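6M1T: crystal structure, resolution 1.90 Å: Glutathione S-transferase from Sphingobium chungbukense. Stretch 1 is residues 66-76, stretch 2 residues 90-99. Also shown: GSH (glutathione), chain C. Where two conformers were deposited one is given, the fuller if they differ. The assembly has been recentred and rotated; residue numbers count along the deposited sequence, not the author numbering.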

# COMPACT_ATOMS: atom_id res chain seq x y z
N ASN A 66 -0.56 -6.11 5.27
CA ASN A 66 -1.88 -5.85 5.90
C ASN A 66 -2.99 -5.82 4.87
O ASN A 66 -4.01 -6.48 5.05
N PRO A 67 -2.86 -5.04 3.78
CA PRO A 67 -3.94 -4.95 2.80
C PRO A 67 -4.40 -6.31 2.25
O PRO A 67 -5.65 -6.57 2.14
N ALA A 68 -3.47 -7.22 1.93
CA ALA A 68 -3.78 -8.58 1.45
C ALA A 68 -4.36 -9.44 2.58
O ALA A 68 -5.34 -10.15 2.36
N ILE A 69 -3.76 -9.39 3.77
CA ILE A 69 -4.17 -10.21 4.93
C ILE A 69 -5.58 -9.83 5.32
O ILE A 69 -6.37 -10.73 5.52
N LEU A 70 -5.84 -8.55 5.43
CA LEU A 70 -7.13 -8.01 5.91
C LEU A 70 -8.22 -8.40 4.92
O LEU A 70 -9.29 -8.89 5.36
N LEU A 71 -7.98 -8.24 3.63
CA LEU A 71 -8.98 -8.68 2.60
C LEU A 71 -9.23 -10.18 2.69
O LEU A 71 -10.40 -10.58 2.63
N TYR A 72 -8.17 -11.00 2.77
CA TYR A 72 -8.26 -12.46 2.93
C TYR A 72 -9.22 -12.77 4.08
O TYR A 72 -10.15 -13.64 3.96
N ILE A 73 -8.92 -12.19 5.25
CA ILE A 73 -9.68 -12.48 6.50
C ILE A 73 -11.16 -12.10 6.28
O ILE A 73 -12.01 -12.92 6.61
N ALA A 74 -11.44 -10.90 5.76
CA ALA A 74 -12.82 -10.40 5.49
C ALA A 74 -13.56 -11.38 4.58
O ALA A 74 -14.72 -11.78 4.91
N ASP A 75 -12.90 -11.85 3.53
CA ASP A 75 -13.51 -12.65 2.45
C ASP A 75 -13.88 -14.05 2.96
O ASP A 75 -14.77 -14.66 2.38
N GLN A 76 -13.28 -14.55 4.04
CA GLN A 76 -13.60 -15.92 4.54
C GLN A 76 -14.96 -15.91 5.25
O GLN A 76 -15.48 -16.98 5.45
N GLU A 90 -17.26 -0.12 -4.44
CA GLU A 90 -16.92 0.03 -2.99
C GLU A 90 -15.71 -0.88 -2.69
O GLU A 90 -14.91 -0.49 -1.83
N ARG A 91 -15.55 -1.99 -3.39
CA ARG A 91 -14.42 -2.93 -3.17
C ARG A 91 -13.11 -2.23 -3.59
O ARG A 91 -12.09 -2.43 -2.91
N TYR A 92 -13.13 -1.45 -4.67
CA TYR A 92 -11.89 -0.73 -5.11
C TYR A 92 -11.65 0.43 -4.16
O TYR A 92 -10.47 0.71 -3.89
N ARG A 93 -12.70 1.08 -3.65
CA ARG A 93 -12.54 2.22 -2.71
C ARG A 93 -11.94 1.68 -1.41
O ARG A 93 -11.13 2.40 -0.81
N LEU A 94 -12.31 0.45 -1.01
CA LEU A 94 -11.71 -0.23 0.19
C LEU A 94 -10.21 -0.47 -0.05
O LEU A 94 -9.40 -0.12 0.80
N ILE A 95 -9.86 -1.08 -1.17
CA ILE A 95 -8.43 -1.36 -1.48
C ILE A 95 -7.64 -0.04 -1.49
O ILE A 95 -6.44 0.01 -1.01
N SER A 96 -8.25 1.02 -2.03
CA SER A 96 -7.70 2.40 -2.06
C SER A 96 -7.40 2.84 -0.64
O SER A 96 -6.24 3.28 -0.33
N ARG A 97 -8.38 2.71 0.25
CA ARG A 97 -8.18 3.15 1.64
C ARG A 97 -7.07 2.28 2.27
O ARG A 97 -6.28 2.84 3.04
N LEU A 98 -7.05 0.96 2.03
CA LEU A 98 -6.00 0.11 2.67
C LEU A 98 -4.62 0.52 2.14
O LEU A 98 -3.66 0.52 2.97
N SER A 99 -4.50 0.84 0.84
CA SER A 99 -3.21 1.24 0.21
C SER A 99 -2.79 2.59 0.79
O SER A 99 -1.60 2.76 1.12

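Two helices of one chain, running roughly antiparallel at 141° with axes 9.8 Å apart at their closest, pack through a small leucine-rich apolar contact that is closed at one end by an Asp75–Arg91 salt bridge and buries 360 Å² in all. Leu71 is the centre: its CA-to-CB bond points toward the second helix, and its side chain sits as a knob among Arg91, Leu94, Ile95 and Leu98. Its chi1 (-110°) and chi2 (-17°) both lie between the usual wells, and Leu71 CD2 reaches Leu98 CD1 at 3.5 Å and Ile95 CG1 at 3.9 Å, while Leu71 CD1 meets Leu94 CD2 at 3.7 Å. Leu98 (m, t) answers from the other helix, its CA-to-CB bond pointing toward the first. One turn before Leu71, Pro67 lies beside Leu98, where the backbones come near each other: Pro67 CA lies 5.5 Å from Leu98 CA, and Pro67 CB is 4.1 Å from Leu98 CB. Leu70 (m, t) adds a looser contact, Leu70 CD1 to Leu98 CD2 at 4.3 Å. Leu94 (t, p) points toward the first helix, whereas Ile95 (m, t) leaves its backbone sideways. At the other end, the CA-to-CB bond of Asp75 (chi1 m) points toward the second helix; that of Arg91 points sideways, but the end of its side chain comes nearer. The pairing is two-pronged: Arg91 NH1 donates to Asp75 OD1 at 3.0 Å and Arg91 NH2 to Asp75 OD2 at 2.7 Å, so the carboxylate meets the guanidinium at its edge. That leaves a face free for Leu71 CG, and Leu71 CD1 comes within 3.8 Å of Arg91 NH1, joining the charged pair to the apolar cluster. Glutathione binds at the start of the first helix, where the backbone Asn66 N donates to GSH O12 at 3.0 Å and weakly to GSH O11 at 3.4 Å.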

# COMPACT_ATOMS: atom_id res chain seq x y z
CB ASN A 66 -1.82 -4.61 6.79
CG ASN A 66 -1.86 -5.00 8.24
OD1 ASN A 66 -2.52 -5.98 8.59
ND2 ASN A 66 -1.14 -4.30 9.08
CB PRO A 67 -3.33 -4.04 1.72
CG PRO A 67 -2.40 -3.15 2.48
CD PRO A 67 -1.76 -4.08 3.50
CB ALA A 68 -2.55 -9.20 0.85
CB ILE A 69 -3.16 -10.06 6.09
CG1 ILE A 69 -1.84 -10.71 5.69
CG2 ILE A 69 -3.72 -10.65 7.38
CD1 ILE A 69 -0.66 -10.43 6.59
CB LEU A 70 -7.00 -6.51 6.10
CG LEU A 70 -6.22 -6.07 7.36
CD1 LEU A 70 -5.98 -4.58 7.30
CD2 LEU A 70 -6.98 -6.46 8.63
CB LEU A 71 -8.51 -8.32 1.19
CG LEU A 71 -9.24 -7.22 0.42
CD1 LEU A 71 -10.62 -6.85 0.96
CD2 LEU A 71 -8.35 -5.99 0.34
CB TYR A 72 -6.88 -13.11 3.15
CG TYR A 72 -7.00 -14.59 3.32
CD1 TYR A 72 -7.09 -15.43 2.22
CD2 TYR A 72 -7.15 -15.15 4.58
CE1 TYR A 72 -7.27 -16.80 2.38
CE2 TYR A 72 -7.34 -16.50 4.75
CZ TYR A 72 -7.37 -17.33 3.65
OH TYR A 72 -7.56 -18.66 3.84
CB ILE A 73 -9.10 -11.74 7.71
CG1 ILE A 73 -7.74 -12.35 8.09
CG2 ILE A 73 -10.09 -11.73 8.87
CD1 ILE A 73 -6.85 -11.42 8.88
CB ALA A 74 -12.82 -9.02 4.89
CB ASP A 75 -12.62 -12.70 1.21
CG ASP A 75 -12.58 -11.39 0.43
OD1 ASP A 75 -13.38 -10.49 0.78
OD2 ASP A 75 -11.74 -11.27 -0.55
CB GLN A 76 -12.50 -16.48 5.44
CG GLN A 76 -11.11 -16.46 4.83
CD GLN A 76 -11.01 -17.06 3.45
OE1 GLN A 76 -11.33 -18.23 3.23
NE2 GLN A 76 -10.53 -16.27 2.49
CB GLU A 90 -18.11 -0.31 -2.08
CG GLU A 90 -19.23 0.70 -2.14
CD GLU A 90 -20.10 0.68 -3.40
OE1 GLU A 90 -20.17 -0.37 -4.08
OE2 GLU A 90 -20.69 1.74 -3.71
CB ARG A 91 -14.61 -4.20 -3.99
CG ARG A 91 -13.52 -5.23 -3.76
CD ARG A 91 -14.09 -6.58 -3.46
NE ARG A 91 -13.09 -7.62 -3.38
CZ ARG A 91 -12.84 -8.37 -2.31
NH1 ARG A 91 -13.51 -8.16 -1.18
NH2 ARG A 91 -11.93 -9.33 -2.37
CB TYR A 92 -11.97 -0.30 -6.57
CG TYR A 92 -12.15 -1.48 -7.46
CD1 TYR A 92 -11.06 -2.22 -7.88
CD2 TYR A 92 -13.42 -1.90 -7.82
CE1 TYR A 92 -11.21 -3.34 -8.67
CE2 TYR A 92 -13.59 -3.02 -8.60
CZ TYR A 92 -12.50 -3.72 -9.04
OH TYR A 92 -12.69 -4.81 -9.78
CB ARG A 93 -13.85 2.97 -2.45
CG ARG A 93 -14.46 3.51 -3.73
CD ARG A 93 -15.42 4.68 -3.58
NE ARG A 93 -14.87 6.04 -3.56
CZ ARG A 93 -13.83 6.51 -4.27
NH1 ARG A 93 -13.46 7.77 -4.12
NH2 ARG A 93 -13.13 5.76 -5.10
CB LEU A 94 -12.38 -1.57 0.46
CG LEU A 94 -11.70 -2.34 1.60
CD1 LEU A 94 -11.73 -1.49 2.83
CD2 LEU A 94 -12.32 -3.70 1.88
CB ILE A 95 -8.35 -2.16 -2.78
CG1 ILE A 95 -9.03 -3.52 -2.63
CG2 ILE A 95 -6.91 -2.31 -3.26
CD1 ILE A 95 -9.19 -4.25 -3.94
CB SER A 96 -8.66 3.36 -2.75
OG SER A 96 -8.13 4.67 -2.80
CB ARG A 97 -9.50 3.18 2.42
CG ARG A 97 -10.43 4.36 2.11
CD ARG A 97 -9.82 5.76 2.05
NE ARG A 97 -9.17 5.98 0.75
CZ ARG A 97 -8.23 6.89 0.46
NH1 ARG A 97 -7.75 6.92 -0.76
NH2 ARG A 97 -7.79 7.78 1.34
CB LEU A 98 -6.30 -1.37 2.43
CG LEU A 98 -7.64 -1.88 3.01
CD1 LEU A 98 -7.83 -3.32 2.62
CD2 LEU A 98 -7.68 -1.69 4.54
CB SER A 99 -3.21 1.21 -1.36
OG SER A 99 -2.04 2.02 -1.55
N1 GSH C . 3.95 -2.95 4.49
CA1 GSH C . 3.82 -3.87 5.63
C1 GSH C . 2.34 -4.21 5.86
O11 GSH C . 1.52 -3.38 5.46
O12 GSH C . 2.09 -5.31 6.46
CB1 GSH C . 4.44 -3.18 6.85
CG1 GSH C . 4.69 -4.09 8.02
CD1 GSH C . 5.49 -3.35 9.09
OE1 GSH C . 6.18 -2.35 8.84
N2 GSH C . 5.45 -3.88 10.31
CA2 GSH C . 6.18 -3.41 11.46
C2 GSH C . 7.39 -4.29 11.76
O2 GSH C . 7.26 -5.52 11.79
CB2 GSH C . 5.29 -3.31 12.69
SG2 GSH C . 4.09 -1.94 12.62
N3 GSH C . 8.54 -3.67 11.90
CA3 GSH C . 9.77 -4.36 12.22
C3 GSH C . 10.89 -4.07 11.22
O31 GSH C . 10.60 -3.47 10.17
O32 GSH C . 12.04 -4.47 11.52